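Local structure of FAD:protein FMN transferase (Pseudomonas stutzeri ATCC 14405 = CCUG 16156, 5MGY) at residues 20-25 against 40-45; 82-87 against 136-141; 109-114 against 239-244; 166-171 against 179-184. The protein probably transfers the FMN moiety of FAD onto a threonine of target proteins in a magnesium-dependent reaction, and matures NosR for nitrous oxide reduction. One frame throughout, in Å; residues are numbered along the deposited sequence.

Contact 1 of 4, residues 20-25 against 40-45. Unlike the reference sequence in segment 40-45: Gly40 (reference Ser), Ile45 (reference Leu).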
loop_
_atom_site.group_PDB
_atom_site.type_symbol
_atom_site.label_atom_id
_atom_site.label_comp_id
_atom_site.label_asym_id
_atom_site.label_seq_id
_atom_site.Cartn_x
_atom_site.Cartn_y
_atom_site.Cartn_z
ATOM N N SER A 20 -13.255 4.671 -2.302
ATOM C CA SER A 20 -12.777 4.355 -3.658
ATOM C C SER A 20 -13.432 3.061 -4.147
ATOM O O SER A 20 -14.455 2.639 -3.612
ATOM C CB SER A 20 -11.254 4.204 -3.680
ATOM O OG SER A 20 -10.814 4.051 -4.989
ATOM N N THR A 21 -12.826 2.433 -5.157
ATOM C CA THR A 21 -13.325 1.188 -5.704
ATOM C C THR A 21 -12.283 0.071 -5.849
ATOM O O THR A 21 -11.043 0.344 -5.957
ATOM C CB THR A 21 -13.929 1.355 -7.118
ATOM O OG1 THR A 21 -12.875 1.459 -8.102
ATOM C CG2 THR A 21 -14.872 2.546 -7.182
ATOM N N TYR A 22 -12.839 -1.159 -5.907
ATOM C CA TYR A 22 -12.140 -2.378 -6.283
ATOM C C TYR A 22 -12.716 -2.968 -7.579
ATOM O O TYR A 22 -13.844 -2.691 -7.978
ATOM C CB TYR A 22 -12.189 -3.424 -5.157
ATOM C CG TYR A 22 -13.573 -3.934 -4.816
ATOM C CD1 TYR A 22 -14.307 -3.362 -3.795
ATOM C CD2 TYR A 22 -14.136 -5.004 -5.501
ATOM C CE1 TYR A 22 -15.577 -3.840 -3.461
ATOM C CE2 TYR A 22 -15.396 -5.489 -5.171
ATOM C CZ TYR A 22 -16.124 -4.904 -4.154
ATOM O OH TYR A 22 -17.391 -5.355 -3.840
ATOM N N THR A 23 -11.919 -3.782 -8.233
ATOM C CA THR A 23 -12.357 -4.485 -9.394
ATOM C C THR A 23 -11.642 -5.822 -9.434
ATOM O O THR A 23 -10.433 -5.874 -9.309
ATOM C CB THR A 23 -12.062 -3.673 -10.664
ATOM O OG1 THR A 23 -12.849 -2.483 -10.651
ATOM C CG2 THR A 23 -12.413 -4.470 -11.943
ATOM N N VAL A 24 -12.414 -6.878 -9.619
ATOM C CA VAL A 24 -11.903 -8.208 -9.799
ATOM C C VAL A 24 -12.279 -8.642 -11.196
ATOM O O VAL A 24 -13.380 -8.421 -11.664
ATOM C CB VAL A 24 -12.528 -9.176 -8.780
ATOM C CG1 VAL A 24 -12.043 -10.613 -8.986
ATOM C CG2 VAL A 24 -12.190 -8.725 -7.364
ATOM N N LYS A 25 -11.332 -9.271 -11.851
ATOM C CA LYS A 25 -11.561 -9.922 -13.098
ATOM C C LYS A 25 -10.987 -11.321 -13.049
ATOM O O LYS A 25 -9.916 -11.525 -12.530
ATOM C CB LYS A 25 -10.858 -9.145 -14.203
ATOM C CG LYS A 25 -11.419 -7.738 -14.482
ATOM C CD LYS A 25 -10.691 -7.151 -15.673
ATOM C CE LYS A 25 -11.109 -5.727 -15.911
ATOM N NZ LYS A 25 -10.471 -5.211 -17.169
ATOM N N GLY A 40 -19.419 -11.652 -3.002
ATOM C CA GLY A 40 -19.636 -11.813 -1.578
ATOM C C GLY A 40 -18.404 -12.246 -0.785
ATOM O O GLY A 40 -18.251 -11.799 0.349
ATOM N N GLU A 41 -17.548 -13.114 -1.334
ATOM C CA GLU A 41 -16.261 -13.440 -0.670
ATOM C C GLU A 41 -15.323 -12.193 -0.526
ATOM O O GLU A 41 -14.688 -11.984 0.505
ATOM C CB GLU A 41 -15.549 -14.578 -1.416
ATOM C CG GLU A 41 -16.199 -15.957 -1.239
ATOM C CD GLU A 41 -15.645 -16.763 -0.065
ATOM O OE1 GLU A 41 -14.591 -16.407 0.522
ATOM O OE2 GLU A 41 -16.234 -17.811 0.237
ATOM N N VAL A 42 -15.330 -11.361 -1.569
ATOM C CA VAL A 42 -14.536 -10.152 -1.547
ATOM C C VAL A 42 -15.104 -9.140 -0.577
ATOM O O VAL A 42 -14.359 -8.359 0.012
ATOM C CB VAL A 42 -14.372 -9.478 -2.941
ATOM C CG1 VAL A 42 -13.726 -8.095 -2.827
ATOM C CG2 VAL A 42 -13.494 -10.319 -3.850
ATOM N N GLU A 43 -16.415 -9.111 -0.434
ATOM C CA GLU A 43 -17.013 -8.123 0.439
ATOM C C GLU A 43 -16.815 -8.505 1.880
ATOM O O GLU A 43 -16.651 -7.648 2.722
ATOM C CB GLU A 43 -18.472 -7.963 0.122
ATOM C CG GLU A 43 -18.965 -6.537 0.354
ATOM C CD GLU A 43 -18.751 -5.643 -0.849
ATOM O OE1 GLU A 43 -18.245 -4.533 -0.681
ATOM O OE2 GLU A 43 -19.119 -6.050 -1.970
ATOM N N ALA A 44 -16.819 -9.793 2.137
ATOM C CA ALA A 44 -16.613 -10.318 3.459
ATOM C C ALA A 44 -15.244 -9.945 3.941
ATOM O O ALA A 44 -15.093 -9.501 5.041
ATOM C CB ALA A 44 -16.737 -11.838 3.460
ATOM N N ILE A 45 -14.272 -10.095 3.071
ATOM C CA ILE A 45 -12.898 -9.868 3.414
ATOM C C ILE A 45 -12.694 -8.423 3.749
ATOM O O ILE A 45 -11.974 -8.110 4.672
ATOM C CB ILE A 45 -12.017 -10.230 2.228
ATOM C CG1 ILE A 45 -12.201 -11.718 1.950
ATOM C CG2 ILE A 45 -10.540 -9.882 2.476
ATOM C CD1 ILE A 45 -11.511 -12.186 0.689
#

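Contact 2 of 4, residues 82-87 against 136-141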
loop_
_atom_site.group_PDB
_atom_site.type_symbol
_atom_site.label_atom_id
_atom_site.label_comp_id
_atom_site.label_asym_id
_atom_site.label_seq_id
_atom_site.Cartn_x
_atom_site.Cartn_y
_atom_site.Cartn_z
ATOM N N GLU A 82 -0.465 -10.305 12.129
ATOM C CA GLU A 82 0.182 -10.576 10.862
ATOM C C GLU A 82 0.771 -9.242 10.286
ATOM O O GLU A 82 1.924 -9.179 9.897
ATOM C CB GLU A 82 -0.791 -11.271 9.861
ATOM C CG GLU A 82 -0.085 -12.013 8.703
ATOM C CD GLU A 82 -0.976 -12.400 7.524
ATOM O OE1 GLU A 82 -0.449 -12.604 6.370
ATOM O OE2 GLU A 82 -2.199 -12.518 7.766
ATOM N N LEU A 83 -0.014 -8.189 10.292
ATOM C CA LEU A 83 0.384 -6.971 9.684
ATOM C C LEU A 83 1.442 -6.261 10.471
ATOM O O LEU A 83 2.302 -5.609 9.877
ATOM C CB LEU A 83 -0.814 -6.025 9.523
ATOM C CG LEU A 83 -1.871 -6.366 8.472
ATOM C CD1 LEU A 83 -2.547 -5.087 8.078
ATOM C CD2 LEU A 83 -1.313 -6.972 7.211
ATOM N N VAL A 84 1.376 -6.337 11.805
ATOM C CA VAL A 84 2.400 -5.730 12.652
ATOM C C VAL A 84 3.700 -6.389 12.352
ATOM O O VAL A 84 4.692 -5.742 12.217
ATOM C CB VAL A 84 2.064 -5.825 14.170
ATOM C CG1 VAL A 84 3.313 -5.620 15.026
ATOM C CG2 VAL A 84 1.002 -4.778 14.528
ATOM N N ALA A 85 3.676 -7.691 12.222
ATOM C CA ALA A 85 4.873 -8.433 11.931
ATOM C C ALA A 85 5.465 -8.113 10.525
ATOM O O ALA A 85 6.678 -7.832 10.389
ATOM C CB ALA A 85 4.571 -9.912 12.063
ATOM N N ALA A 86 4.602 -8.115 9.505
ATOM C CA ALA A 86 5.019 -7.752 8.186
ATOM C C ALA A 86 5.603 -6.362 8.215
ATOM O O ALA A 86 6.587 -6.125 7.522
ATOM C CB ALA A 86 3.872 -7.826 7.204
ATOM N N GLY A 87 4.986 -5.471 9.003
ATOM C CA GLY A 87 5.414 -4.079 9.129
ATOM C C GLY A 87 6.793 -3.969 9.749
ATOM O O GLY A 87 7.577 -3.084 9.412
ATOM N N GLN A 136 9.907 0.316 17.265
ATOM C CA GLN A 136 10.686 -0.450 18.266
ATOM C C GLN A 136 9.944 -0.663 19.564
ATOM O O GLN A 136 10.273 -1.607 20.316
ATOM C CB GLN A 136 12.048 0.206 18.585
ATOM C CG GLN A 136 12.063 1.509 19.364
ATOM C CD GLN A 136 11.818 2.751 18.528
ATOM O OE1 GLN A 136 11.389 2.688 17.375
ATOM N NE2 GLN A 136 12.082 3.913 19.123
ATOM N N HIS A 137 8.997 0.240 19.860
ATOM C CA HIS A 137 8.140 0.138 21.032
ATOM C C HIS A 137 6.925 -0.824 20.917
ATOM O O HIS A 137 6.171 -1.000 21.885
ATOM C CB HIS A 137 7.671 1.535 21.373
ATOM C CG HIS A 137 8.769 2.412 21.865
ATOM N ND1 HIS A 137 9.061 3.633 21.293
ATOM C CD2 HIS A 137 9.660 2.232 22.866
ATOM C CE1 HIS A 137 10.076 4.174 21.934
ATOM N NE2 HIS A 137 10.452 3.344 22.889
ATOM N N LEU A 138 6.757 -1.448 19.753
ATOM C CA LEU A 138 5.653 -2.323 19.482
ATOM C C LEU A 138 6.180 -3.725 19.486
ATOM O O LEU A 138 7.209 -4.001 18.892
ATOM C CB LEU A 138 5.118 -1.979 18.119
ATOM C CG LEU A 138 3.870 -2.608 17.571
ATOM C CD1 LEU A 138 2.748 -2.231 18.494
ATOM C CD2 LEU A 138 3.595 -2.082 16.185
ATOM N N SER A 139 5.511 -4.620 20.185
ATOM C CA SER A 139 5.934 -6.022 20.198
ATOM C C SER A 139 4.752 -6.984 20.290
ATOM O O SER A 139 3.631 -6.634 20.704
ATOM C CB SER A 139 6.917 -6.283 21.322
ATOM O OG SER A 139 6.380 -5.940 22.587
ATOM N N ILE A 140 5.005 -8.222 19.873
ATOM C CA ILE A 140 3.958 -9.253 19.815
ATOM C C ILE A 140 4.303 -10.263 20.880
ATOM O O ILE A 140 5.426 -10.672 21.004
ATOM C CB ILE A 140 3.937 -9.923 18.447
ATOM C CG1 ILE A 140 3.176 -9.072 17.473
ATOM C CG2 ILE A 140 3.281 -11.270 18.507
ATOM C CD1 ILE A 140 3.549 -9.390 16.027
ATOM N N ASP A 141 3.316 -10.677 21.639
ATOM C CA ASP A 141 3.545 -11.649 22.706
ATOM C C ASP A 141 2.384 -12.608 22.694
ATOM O O ASP A 141 1.271 -12.280 23.115
ATOM C CB ASP A 141 3.636 -10.985 24.049
ATOM C CG ASP A 141 4.139 -11.905 25.078
ATOM O OD1 ASP A 141 5.343 -11.867 25.327
ATOM O OD2 ASP A 141 3.368 -12.663 25.661
#

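Contact 3 of 4, residues 109-114 against 239-244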
loop_
_atom_site.group_PDB
_atom_site.type_symbol
_atom_site.label_atom_id
_atom_site.label_comp_id
_atom_site.label_asym_id
_atom_site.label_seq_id
_atom_site.Cartn_x
_atom_site.Cartn_y
_atom_site.Cartn_z
ATOM N N TRP A 109 -0.746 16.771 12.213
ATOM C CA TRP A 109 -0.655 17.580 11.006
ATOM C C TRP A 109 -2.011 17.637 10.237
ATOM O O TRP A 109 -2.037 18.070 9.086
ATOM C CB TRP A 109 0.517 17.101 10.102
ATOM C CG TRP A 109 1.974 17.439 10.558
ATOM C CD1 TRP A 109 2.806 16.653 11.296
ATOM C CD2 TRP A 109 2.737 18.590 10.218
ATOM N NE1 TRP A 109 4.023 17.250 11.470
ATOM C CE2 TRP A 109 4.013 18.451 10.826
ATOM C CE3 TRP A 109 2.481 19.720 9.452
ATOM C CZ2 TRP A 109 5.030 19.416 10.702
ATOM C CZ3 TRP A 109 3.479 20.710 9.357
ATOM C CH2 TRP A 109 4.742 20.539 9.979
ATOM N N GLY A 110 -3.119 17.190 10.832
ATOM C CA GLY A 110 -4.442 17.238 10.183
ATOM C C GLY A 110 -4.771 16.173 9.121
ATOM O O GLY A 110 -5.852 16.145 8.529
ATOM N N PHE A 111 -3.833 15.280 8.855
ATOM C CA PHE A 111 -3.978 14.317 7.757
ATOM C C PHE A 111 -4.716 13.041 8.163
ATOM O O PHE A 111 -4.852 12.143 7.331
ATOM C CB PHE A 111 -2.596 13.956 7.176
ATOM C CG PHE A 111 -1.693 15.160 6.901
ATOM C CD1 PHE A 111 -2.186 16.371 6.373
ATOM C CD2 PHE A 111 -0.346 15.067 7.122
ATOM C CE1 PHE A 111 -1.329 17.448 6.108
ATOM C CE2 PHE A 111 0.509 16.136 6.856
ATOM C CZ PHE A 111 0.029 17.323 6.352
ATOM N N GLY A 112 -5.191 12.961 9.405
ATOM C CA GLY A 112 -5.674 11.707 9.966
ATOM C C GLY A 112 -7.187 11.662 10.073
ATOM O O GLY A 112 -7.877 12.542 9.567
ATOM N N PRO A 113 -7.732 10.606 10.722
ATOM C CA PRO A 113 -9.214 10.470 10.976
ATOM C C PRO A 113 -9.867 11.441 11.955
ATOM O O PRO A 113 -11.059 11.695 11.842
ATOM C CB PRO A 113 -9.357 9.028 11.490
ATOM C CG PRO A 113 -7.972 8.642 11.966
ATOM C CD PRO A 113 -6.996 9.378 11.101
ATOM N N GLN A 114 -9.083 11.949 12.900
ATOM C CA GLN A 114 -9.546 12.926 13.909
ATOM C C GLN A 114 -8.828 14.234 13.621
ATOM O O GLN A 114 -8.270 14.887 14.500
ATOM C CB GLN A 114 -9.197 12.458 15.329
ATOM C CG GLN A 114 -10.239 11.575 15.986
ATOM C CD GLN A 114 -10.246 10.145 15.417
ATOM O OE1 GLN A 114 -9.423 9.292 15.745
ATOM N NE2 GLN A 114 -11.168 9.894 14.555
ATOM N N ARG A 239 7.386 25.509 -1.819
ATOM C CA ARG A 239 7.857 24.396 -1.006
ATOM C C ARG A 239 6.855 23.258 -1.211
ATOM O O ARG A 239 5.660 23.483 -1.273
ATOM C CB ARG A 239 7.907 24.797 0.466
ATOM C CG ARG A 239 8.587 23.762 1.348
ATOM C CD ARG A 239 8.401 24.036 2.833
ATOM N NE ARG A 239 8.532 25.459 3.168
ATOM C CZ ARG A 239 9.669 26.129 3.410
ATOM N NH1 ARG A 239 9.625 27.421 3.690
ATOM N NH2 ARG A 239 10.859 25.554 3.402
ATOM N N ARG A 240 7.328 22.032 -1.286
ATOM C CA ARG A 240 6.413 20.933 -1.591
ATOM C C ARG A 240 5.373 20.597 -0.504
ATOM O O ARG A 240 5.707 20.386 0.647
ATOM C CB ARG A 240 7.178 19.662 -1.863
ATOM C CG ARG A 240 6.265 18.457 -1.917
ATOM C CD ARG A 240 6.855 17.278 -2.596
ATOM N NE ARG A 240 5.815 16.329 -2.980
ATOM C CZ ARG A 240 6.060 15.059 -3.299
ATOM N NH1 ARG A 240 5.058 14.267 -3.629
ATOM N NH2 ARG A 240 7.313 14.568 -3.281
ATOM N N TYR A 241 4.124 20.513 -0.927
ATOM C CA TYR A 241 2.997 20.098 -0.085
ATOM C C TYR A 241 2.571 18.608 -0.295
ATOM O O TYR A 241 2.277 18.173 -1.409
ATOM C CB TYR A 241 1.788 21.028 -0.318
ATOM C CG TYR A 241 0.793 20.893 0.788
ATOM C CD1 TYR A 241 0.807 21.806 1.872
ATOM C CD2 TYR A 241 -0.169 19.839 0.764
ATOM C CE1 TYR A 241 -0.105 21.628 2.922
ATOM C CE2 TYR A 241 -1.072 19.630 1.781
ATOM C CZ TYR A 241 -1.056 20.502 2.851
ATOM O OH TYR A 241 -2.004 20.250 3.806
ATOM N N SER A 242 2.592 17.815 0.773
ATOM C CA SER A 242 2.130 16.433 0.709
ATOM C C SER A 242 1.690 15.944 2.083
ATOM O O SER A 242 1.996 16.536 3.112
ATOM C CB SER A 242 3.201 15.507 0.145
ATOM O OG SER A 242 4.067 15.010 1.146
ATOM N N HIS A 243 0.973 14.834 2.070
ATOM C CA HIS A 243 0.514 14.169 3.281
ATOM C C HIS A 243 1.512 13.082 3.749
ATOM O O HIS A 243 1.227 12.329 4.673
ATOM C CB HIS A 243 -0.924 13.609 3.075
ATOM C CG HIS A 243 -2.008 14.651 3.175
ATOM N ND1 HIS A 243 -3.338 14.336 3.401
ATOM C CD2 HIS A 243 -1.956 16.007 3.104
ATOM C CE1 HIS A 243 -4.060 15.445 3.461
ATOM N NE2 HIS A 243 -3.246 16.475 3.285
ATOM N N THR A 244 2.686 12.995 3.141
ATOM C CA THR A 244 3.650 11.994 3.560
ATOM C C THR A 244 4.659 12.606 4.548
ATOM O O THR A 244 5.250 13.655 4.304
ATOM C CB THR A 244 4.359 11.372 2.352
ATOM O OG1 THR A 244 3.392 11.055 1.351
ATOM C CG2 THR A 244 5.075 10.072 2.753
#

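Contact 4 of 4, residues 166-171 against 179-184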
loop_
_atom_site.group_PDB
_atom_site.type_symbol
_atom_site.label_atom_id
_atom_site.label_comp_id
_atom_site.label_asym_id
_atom_site.label_seq_id
_atom_site.Cartn_x
_atom_site.Cartn_y
_atom_site.Cartn_z
ATOM N N LEU A 166 -5.144 -11.325 0.234
ATOM C CA LEU A 166 -6.215 -12.141 0.821
ATOM C C LEU A 166 -7.285 -12.552 -0.190
ATOM O O LEU A 166 -7.689 -13.708 -0.217
ATOM C CB LEU A 166 -6.866 -11.484 2.053
ATOM C CG LEU A 166 -5.971 -11.355 3.310
ATOM C CD1 LEU A 166 -6.690 -10.449 4.337
ATOM C CD2 LEU A 166 -5.490 -12.707 3.888
ATOM N N VAL A 167 -7.724 -11.627 -1.021
ATOM C CA VAL A 167 -8.687 -11.957 -2.039
ATOM C C VAL A 167 -8.125 -13.028 -2.969
ATOM O O VAL A 167 -8.796 -13.969 -3.278
ATOM C CB VAL A 167 -9.141 -10.717 -2.821
ATOM C CG1 VAL A 167 -9.939 -11.110 -4.066
ATOM C CG2 VAL A 167 -9.981 -9.843 -1.906
ATOM N N ILE A 168 -6.877 -12.905 -3.370
ATOM C CA ILE A 168 -6.254 -13.940 -4.198
ATOM C C ILE A 168 -6.142 -15.318 -3.503
ATOM O O ILE A 168 -6.314 -16.337 -4.135
ATOM C CB ILE A 168 -4.905 -13.455 -4.750
ATOM C CG1 ILE A 168 -5.162 -12.377 -5.799
ATOM C CG2 ILE A 168 -4.104 -14.590 -5.387
ATOM C CD1 ILE A 168 -3.905 -11.653 -6.285
ATOM N N ASP A 169 -5.843 -15.386 -2.229
ATOM C CA ASP A 169 -5.809 -16.697 -1.584
ATOM C C ASP A 169 -7.182 -17.374 -1.730
ATOM O O ASP A 169 -7.259 -18.584 -1.949
ATOM C CB ASP A 169 -5.383 -16.599 -0.111
ATOM C CG ASP A 169 -3.914 -16.131 0.058
ATOM O OD1 ASP A 169 -3.105 -16.203 -0.898
ATOM O OD2 ASP A 169 -3.543 -15.660 1.163
ATOM N N ARG A 170 -8.243 -16.572 -1.639
ATOM C CA ARG A 170 -9.609 -17.073 -1.708
ATOM C C ARG A 170 -10.077 -17.496 -3.049
ATOM O O ARG A 170 -10.846 -18.439 -3.126
ATOM C CB ARG A 170 -10.624 -16.059 -1.216
ATOM C CG ARG A 170 -10.755 -16.068 0.295
ATOM C CD ARG A 170 -11.134 -17.422 0.894
ATOM N NE ARG A 170 -12.453 -17.916 0.468
ATOM C CZ ARG A 170 -12.893 -19.165 0.683
ATOM N NH1 ARG A 170 -12.089 -20.054 1.280
ATOM N NH2 ARG A 170 -14.118 -19.538 0.281
ATOM N N LEU A 171 -9.695 -16.755 -4.084
ATOM C CA LEU A 171 -9.960 -17.151 -5.453
ATOM C C LEU A 171 -9.214 -18.437 -5.770
ATOM O O LEU A 171 -9.768 -19.280 -6.450
ATOM C CB LEU A 171 -9.535 -16.074 -6.448
ATOM C CG LEU A 171 -10.093 -14.677 -6.345
ATOM C CD1 LEU A 171 -9.829 -13.992 -7.661
ATOM C CD2 LEU A 171 -11.564 -14.673 -6.040
ATOM N N TYR A 179 -6.687 -14.401 -13.076
ATOM C CA TYR A 179 -7.405 -13.285 -12.401
ATOM C C TYR A 179 -6.585 -11.965 -12.416
ATOM O O TYR A 179 -5.356 -11.994 -12.574
ATOM C CB TYR A 179 -7.729 -13.670 -10.946
ATOM C CG TYR A 179 -6.509 -14.035 -10.210
ATOM C CD1 TYR A 179 -5.685 -13.055 -9.725
ATOM C CD2 TYR A 179 -6.132 -15.370 -10.033
ATOM C CE1 TYR A 179 -4.485 -13.361 -9.083
ATOM C CE2 TYR A 179 -4.934 -15.704 -9.371
ATOM C CZ TYR A 179 -4.097 -14.678 -8.896
ATOM O OH TYR A 179 -2.869 -14.909 -8.244
ATOM N N LEU A 180 -7.261 -10.836 -12.252
ATOM C CA LEU A 180 -6.624 -9.535 -12.031
ATOM C C LEU A 180 -7.459 -8.901 -10.967
ATOM O O LEU A 180 -8.613 -8.636 -11.234
ATOM C CB LEU A 180 -6.680 -8.638 -13.292
ATOM C CG LEU A 180 -6.487 -7.096 -13.132
ATOM C CD1 LEU A 180 -5.113 -6.801 -12.611
ATOM C CD2 LEU A 180 -6.619 -6.347 -14.437
ATOM N N VAL A 181 -6.887 -8.648 -9.798
ATOM C CA VAL A 181 -7.637 -8.108 -8.660
ATOM C C VAL A 181 -7.117 -6.715 -8.364
ATOM O O VAL A 181 -5.960 -6.601 -8.089
ATOM C CB VAL A 181 -7.360 -8.967 -7.439
ATOM C CG1 VAL A 181 -8.091 -8.504 -6.252
ATOM C CG2 VAL A 181 -7.912 -10.311 -7.613
ATOM N N GLU A 182 -7.936 -5.668 -8.373
ATOM C CA GLU A 182 -7.445 -4.336 -8.040
ATOM C C GLU A 182 -8.239 -3.712 -6.887
ATOM O O GLU A 182 -9.447 -3.598 -6.994
ATOM C CB GLU A 182 -7.454 -3.458 -9.291
ATOM C CG GLU A 182 -7.305 -1.929 -9.062
ATOM C CD GLU A 182 -8.659 -1.161 -8.997
ATOM O OE1 GLU A 182 -8.882 -0.267 -8.173
ATOM O OE2 GLU A 182 -9.590 -1.420 -9.759
ATOM N N ILE A 183 -7.567 -3.298 -5.803
ATOM C CA ILE A 183 -8.248 -2.685 -4.652
ATOM C C ILE A 183 -7.592 -1.342 -4.457
ATOM O O ILE A 183 -6.438 -1.297 -4.112
ATOM C CB ILE A 183 -8.174 -3.567 -3.401
ATOM C CG1 ILE A 183 -8.850 -4.918 -3.713
ATOM C CG2 ILE A 183 -8.843 -2.894 -2.198
ATOM C CD1 ILE A 183 -8.647 -6.005 -2.671
ATOM N N THR A 184 -8.323 -0.249 -4.740
ATOM C CA THR A 184 -7.848 1.167 -4.567
ATOM C C THR A 184 -6.475 1.381 -5.115
ATOM O O THR A 184 -5.632 2.007 -4.475
ATOM C CB THR A 184 -7.828 1.682 -3.108
ATOM O OG1 THR A 184 -6.695 1.171 -2.416
ATOM C CG2 THR A 184 -9.066 1.273 -2.373
#

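Contact 1 of 4, residues 20-25 against 40-45
A buried strand-against-helix contact, sealed at one edge by a hydrogen bond, joins Tyr22 and Val24 of strand 21-28 to Val42 and Glu43 of helix 35-53. The axes of the two short segments pass 10.9 Å apart at an angle of 143°. Val42 sends CG1 over one face of the Tyr22 ring as a CH-pi contact, 4.2 Å from the ring centroid and displaced toward the CE2 side. Its other methyl, CG2, meets Val24 CG2 at 4.1 Å. The helix thus lies on a face of the eight-stranded antiparallel sheet, and it shares that layer with helix 159-173, to which Glu41 is tied by a salt bridge with Arg170. With CG held between its own backbone N and carbonyl carbon (chi1 64°), the Tyr22 ring reaches out from the sheet to the helix. Its OH donates to Glu43 OE2 (2.6 Å between Tyr22 OH and Glu43 OE2), meeting the oxygen from above the carboxylate plane. The glutamate chain bends at chi2, which brings the carboxylate to the ring edge, the two planes 58° apart. With an alanine for Tyr22, Glu43 would probably lose its phenol donor and Val42 CG1 the ring it packs on.

Contact 2 of 4, residues 82-87 against 136-141
The backbone bond from Gly87 N to Leu83 O, 2.8 Å long, closes the helical turn that presents Val84 and Ala85 to Leu138 and Ile140 of the strand. It belongs to the helix alone; across the contact everything that touches is apolar. Val84 is the central residue, its CG1 standing between two strand side chains. Toward Leu138 the approach is tip to tip, with Val84 CG1 3.7 Å from Leu138 CD2 and the second valine methyl, CG2, a little farther from the same atom. Ile140 comes alongside instead, its chain running counter to that of Val84, and Ile140 CD1 ends 3.9 Å from Val84 CG1. The same terminal methyl lies 4.1 Å from Ala85 CB, at the more exposed border. Leu138 and Ile140 alternate with Ser139, so both point from one face of strand 138-141, an outermost strand of a small three-stranded antiparallel sheet, onto helix 78-93. The segment axes come within 9.3 Å, at 129°. In Ile140 the CG1 branch lies opposite the carbonyl carbon (chi1 -81°), and from there the chain extends to set CD1 between the valine and the alanine. Leu145 of the middle strand touches Val84, Leu138 and Ile140, and Phe155 also packs on Val84. On the helix flank, Glu82 OE2 is hydrogen-bonded to Tyr162 OH of helix 159-173.

Contact 3 of 4, residues 109-114 against 239-244
Phe111 stacks on His243 where the loop following helix 103-108 meets the part of the chain that follows from the two-stranded antiparallel hairpin 234-236/239-241. This is a surface contact, and aromatic stacking dominates it. The two rings form an offset stack, their centroids 4.0 Å apart and their planes inclined by 24°. The displacement places Phe111 CD1 over the centre of the imidazole, whereas His243 CG lies toward the rim of the phenyl ring. In both residues CG stands opposite the carbonyl carbon (chi1 -47° in Phe111, -78° in His243), which brings the rings face to face.

CH-pi contacts extend the stack in both directions. Phe111 CB sits over the imidazole face, 4.2 Å from the His243 ring centroid, and His243 CA sits over the phenyl face at the same distance from the Phe111 centroid. The carbonyl oxygen of Trp109 lies over the opposite face of the phenyl ring.

Polar bonding does not join the segments: Ser242 OG accepts from Thr244 N at 3.2 Å, an ST turn spanning His243, and Thr244 is further joined to Ile253 by backbone hydrogen bonding. The His243 side chain lies about 12 Å from the magnesium ion, which is held by Ser157, Asp271 and Thr275. As packing alone, Tyr241 OH comes 3.7 Å from Phe111 CE1 at the phenyl edge, near the ring plane.

Contact 4 of 4, residues 166-171 against 179-184
Ile168 and Val181 bring the backbones closest, with 7.5 Å between Ile168 CA and Val181 CA, where the helical segment runs at 151° to the strand and their axes pass 9.6 Å apart. Helix 159-173 leads through a short connection straight into strand 179-183, so the chain folds back on itself and the helix covers a face of the large antiparallel sheet. Alternate strand residues, Tyr179, Val181 and Ile183, point to the helix. Val181 is the middle one: its CG1 meets Val167 CG1 at 3.9 Å, while CG2 lies against Ile168 CG1, also at 3.9 Å, and more loosely against Leu171 CD1. Farther along the strand, Ile183 CD1 touches Val167 CG2 at 4.1 Å.

At the other end the Tyr179 ring crosses the Ile168 side chain at about a right angle. Tyr179 CG sits between its backbone N and carbonyl carbon (chi1 57°), which turns the ring to meet Ile168. Ile168 CG1 and CD1 approach the CE1 side of the ring, the former at 3.5 Å from Tyr179 CE1, and CG2 lies near the hydroxyl. Leu171 CD1 packs on Tyr179 CB, 3.9 Å away. The phenol oxygen has a weak hydrogen bond to Glu190 OE2 on the next strand. Putting a serine in place of Tyr179 would probably open a gap beside Ile168 and leave Glu190 without that phenol partner.

All six touching residues are buried and their packing across the interface is essentially apolar, so helix and strand are held to each other by hydrophobic packing and the exclusion of water, not by polar bonds between them.

In the fold
Contacts 1 and 4 are neighbours, their centres about 8 Å apart: strands 21-28 and 179-183 pair in the eight-stranded sheet, and helices 35-53 and 159-173 lie together over it, so the two are parts of one interface between helices and sheet. Contact 2, between helix 78-93 and the small three-stranded sheet, lies about 27 Å from contact 1 and about 24 Å from contact 4, centre to centre. Contact 3 is across the chain's centre from contact 4, about 30 Å between centres. Contact 1 closes first; contacts 2 and 3 then alternate their segments, and contact 4 nests within contact 3. Contacts 2 and 3 span 49 and 125 residues, contacts 1 and 4 only 15 and 8.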